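Local coordinates for protein 3-methylaspartate ammonia-lyase (Citrobacter amalonaticus, PDB 1KKO) that catalyses the reversible, magnesium-dependent anti elimination of ammonia from L-threo-3-methylaspartate to give mesaconate, at residues R286-I291 with V317-A322. Sequence-based numbering, arbitrary orientation.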
ATOM      1  N   ARG A 286     -33.797  -1.035 -14.289  1.00 16.87           N
ATOM      2  CA  ARG A 286     -34.500  -1.028 -15.571  1.00 17.48           C
ATOM      3  C   ARG A 286     -33.602  -0.566 -16.720  1.00 17.39           C
ATOM      4  O   ARG A 286     -33.605  -1.142 -17.806  1.00 17.15           O
ATOM      5  CB  ARG A 286     -35.746  -0.160 -15.485  1.00 18.27           C
ATOM      6  CG  ARG A 286     -36.922  -0.901 -14.911  1.00 20.20           C
ATOM      7  CD  ARG A 286     -38.204  -0.116 -14.990  1.00 22.22           C
ATOM      8  NE  ARG A 286     -38.177   0.990 -14.044  1.00 23.94           N
ATOM      9  CZ  ARG A 286     -38.583   0.918 -12.784  1.00 25.49           C
ATOM     10  NH1 ARG A 286     -38.511   1.995 -12.012  1.00 26.35           N
ATOM     11  NH2 ARG A 286     -39.061  -0.216 -12.281  1.00 26.36           N
HETATM   12  N   MSE A 287     -32.804   0.461 -16.473  1.00 17.84           N
HETATM   13  CA  MSE A 287     -31.930   0.975 -17.496  1.00 18.82           C
HETATM   14  C   MSE A 287     -30.853  -0.025 -17.918  1.00 17.29           C
HETATM   15  O   MSE A 287     -30.593  -0.225 -19.101  1.00 16.67           O
HETATM   16  CB  MSE A 287     -31.260   2.222 -16.966  1.00 20.61           C
HETATM   17  CG  MSE A 287     -30.175   2.720 -17.841  1.00 27.20           C
HETATM   18 SE   MSE A 287     -30.820   3.557 -19.433  1.00 39.13          SE
HETATM   19  CE  MSE A 287     -32.502   4.220 -18.857  1.00 37.77           C
ATOM     20  N   LEU A 288     -30.193  -0.645 -16.947  1.00 16.29           N
ATOM     21  CA  LEU A 288     -29.169  -1.618 -17.290  1.00 16.16           C
ATOM     22  C   LEU A 288     -29.783  -2.800 -18.036  1.00 15.90           C
ATOM     23  O   LEU A 288     -29.190  -3.308 -18.981  1.00 15.60           O
ATOM     24  CB  LEU A 288     -28.443  -2.105 -16.047  1.00 16.18           C
ATOM     25  CG  LEU A 288     -27.626  -1.061 -15.289  1.00 15.36           C
ATOM     26  CD1 LEU A 288     -26.879  -1.753 -14.155  1.00 15.94           C
ATOM     27  CD2 LEU A 288     -26.661  -0.342 -16.199  1.00 15.61           C
ATOM     28  N   THR A 289     -30.972  -3.225 -17.611  1.00 16.10           N
ATOM     29  CA  THR A 289     -31.657  -4.340 -18.267  1.00 16.69           C
ATOM     30  C   THR A 289     -31.865  -4.032 -19.740  1.00 16.70           C
ATOM     31  O   THR A 289     -31.611  -4.855 -20.608  1.00 17.33           O
ATOM     32  CB  THR A 289     -33.002  -4.612 -17.581  1.00 16.96           C
ATOM     33  OG1 THR A 289     -32.786  -5.006 -16.216  1.00 17.67           O
ATOM     34  CG2 THR A 289     -33.733  -5.790 -18.229  1.00 17.49           C
ATOM     35  N   ALA A 290     -32.320  -2.820 -20.018  1.00 16.54           N
ATOM     36  CA  ALA A 290     -32.530  -2.385 -21.391  1.00 16.79           C
ATOM     37  C   ALA A 290     -31.238  -2.335 -22.209  1.00 16.76           C
ATOM     38  O   ALA A 290     -31.221  -2.717 -23.372  1.00 17.56           O
ATOM     39  CB  ALA A 290     -33.232  -1.048 -21.414  1.00 17.10           C
ATOM     40  N   ILE A 291     -30.138  -1.866 -21.615  1.00 15.94           N
ATOM     41  CA  ILE A 291     -28.871  -1.859 -22.336  1.00 16.53           C
ATOM     42  C   ILE A 291     -28.432  -3.295 -22.638  1.00 16.98           C
ATOM     43  O   ILE A 291     -27.970  -3.585 -23.745  1.00 17.11           O
ATOM     44  CB  ILE A 291     -27.770  -1.101 -21.552  1.00 16.28           C
ATOM     45  CG1 ILE A 291     -28.147   0.375 -21.410  1.00 16.59           C
ATOM     46  CG2 ILE A 291     -26.418  -1.244 -22.249  1.00 16.26           C
ATOM     47  CD1 ILE A 291     -27.284   1.129 -20.403  1.00 17.52           C
ATOM     48  N   VAL A 317     -28.971  -8.876  -4.866  1.00 11.84           N
ATOM     49  CA  VAL A 317     -30.013  -9.845  -5.187  1.00 12.23           C
ATOM     50  C   VAL A 317     -30.982  -9.253  -6.208  1.00 12.28           C
ATOM     51  O   VAL A 317     -31.333  -9.916  -7.192  1.00 12.91           O
ATOM     52  CB  VAL A 317     -30.748 -10.271  -3.907  1.00 12.57           C
ATOM     53  CG1 VAL A 317     -32.040 -11.010  -4.222  1.00 13.45           C
ATOM     54  CG2 VAL A 317     -29.841 -11.133  -3.061  1.00 13.09           C
ATOM     55  N   ASP A 318     -31.390  -8.004  -6.003  1.00 12.37           N
ATOM     56  CA  ASP A 318     -32.351  -7.357  -6.899  1.00 12.93           C
ATOM     57  C   ASP A 318     -31.794  -7.145  -8.310  1.00 12.81           C
ATOM     58  O   ASP A 318     -32.489  -7.384  -9.310  1.00 13.20           O
ATOM     59  CB  ASP A 318     -32.813  -6.029  -6.300  1.00 12.98           C
ATOM     60  CG  ASP A 318     -33.641  -6.197  -5.037  1.00 14.53           C
ATOM     61  OD1 ASP A 318     -34.176  -7.298  -4.775  1.00 16.14           O
ATOM     62  OD2 ASP A 318     -33.814  -5.255  -4.246  1.00 17.43           O
ATOM     63  N   PHE A 319     -30.547  -6.687  -8.409  1.00 12.18           N
ATOM     64  CA  PHE A 319     -29.934  -6.524  -9.719  1.00 12.56           C
ATOM     65  C   PHE A 319     -29.779  -7.874 -10.428  1.00 12.74           C
ATOM     66  O   PHE A 319     -29.942  -7.966 -11.646  1.00 13.02           O
ATOM     67  CB  PHE A 319     -28.576  -5.814  -9.621  1.00 12.46           C
ATOM     68  CG  PHE A 319     -28.656  -4.306  -9.558  1.00 13.10           C
ATOM     69  CD1 PHE A 319     -29.036  -3.657  -8.397  1.00 12.75           C
ATOM     70  CD2 PHE A 319     -28.319  -3.555 -10.658  1.00 14.33           C
ATOM     71  CE1 PHE A 319     -29.089  -2.278  -8.349  1.00 13.46           C
ATOM     72  CE2 PHE A 319     -28.368  -2.172 -10.610  1.00 14.72           C
ATOM     73  CZ  PHE A 319     -28.742  -1.543  -9.455  1.00 13.77           C
ATOM     74  N   THR A 320     -29.428  -8.900  -9.664  1.00 12.46           N
ATOM     75  CA  THR A 320     -29.282 -10.251 -10.191  1.00 12.55           C
ATOM     76  C   THR A 320     -30.609 -10.828 -10.680  1.00 12.69           C
ATOM     77  O   THR A 320     -30.700 -11.322 -11.800  1.00 13.30           O
ATOM     78  CB  THR A 320     -28.683 -11.136  -9.104  1.00 13.11           C
ATOM     79  OG1 THR A 320     -27.359 -10.670  -8.797  1.00 13.54           O
ATOM     80  CG2 THR A 320     -28.519 -12.581  -9.583  1.00 13.44           C
ATOM     81  N   ASP A 321     -31.640 -10.739  -9.849  1.00 12.58           N
ATOM     82  CA  ASP A 321     -32.931 -11.334 -10.190  1.00 13.31           C
ATOM     83  C   ASP A 321     -33.520 -10.712 -11.437  1.00 14.02           C
ATOM     84  O   ASP A 321     -34.275 -11.356 -12.145  1.00 14.67           O
ATOM     85  CB  ASP A 321     -33.918 -11.138  -9.055  1.00 13.51           C
ATOM     86  CG  ASP A 321     -33.618 -11.989  -7.847  1.00 14.23           C
ATOM     87  OD1 ASP A 321     -32.762 -12.893  -7.932  1.00 13.73           O
ATOM     88  OD2 ASP A 321     -34.235 -11.820  -6.772  1.00 16.26           O
ATOM     89  N   ALA A 322     -33.208  -9.449 -11.682  1.00 13.98           N
ATOM     90  CA  ALA A 322     -33.724  -8.742 -12.842  1.00 14.55           C
ATOM     91  C   ALA A 322     -32.973  -9.077 -14.136  1.00 15.20           C
ATOM     92  O   ALA A 322     -33.381  -8.651 -15.208  1.00 16.23           O
ATOM     93  CB  ALA A 322     -33.649  -7.247 -12.584  1.00 15.28           C
TER
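Leu288 and Phe319 meet where two neighbouring outer helices, 281-298 and 313-321, pack beside each other in the TIM barrel of this enolase-superfamily enzyme. The barrel strand 303-306 lies between them in sequence, and both side chains also rest on it: Leu288 on Ile304 and Ala306, Phe319 on Ala306. Phe319 can be traced outward from CB, which leaves the helix without aiming straight at the other one; chi1 of -83° sets CG opposite the carbonyl carbon, and the ring then carries its end over to the neighbour. Phe319 CD2 comes within 4.2 Å of Leu288 CD1, and the next ring atom, Phe319 CE2, approaches that methyl to 3.9 Å. The methyl lies at the ring's edge, in its plane, so this is plain apolar packing and not a face-on CH-pi contact. Elsewhere the ring touches Gln284 and Ile285, one turn back along the helix that carries Leu288. The contact sits near the metal site: the side chain of Leu288 is about 7 Å from that of Asp307, a magnesium ligand, at their nearest atoms. Three residues after Phe319, Ala322 points its CB toward Thr289; Thr289 CA and Ala322 CA are 7.3 Å apart. The threonine hydroxyl is hydrogen-bonded back to Ile285 O in its own helix, while Thr289 OG1 lies 3.8 Å from Ala322 O, with no hydrogen bond between them.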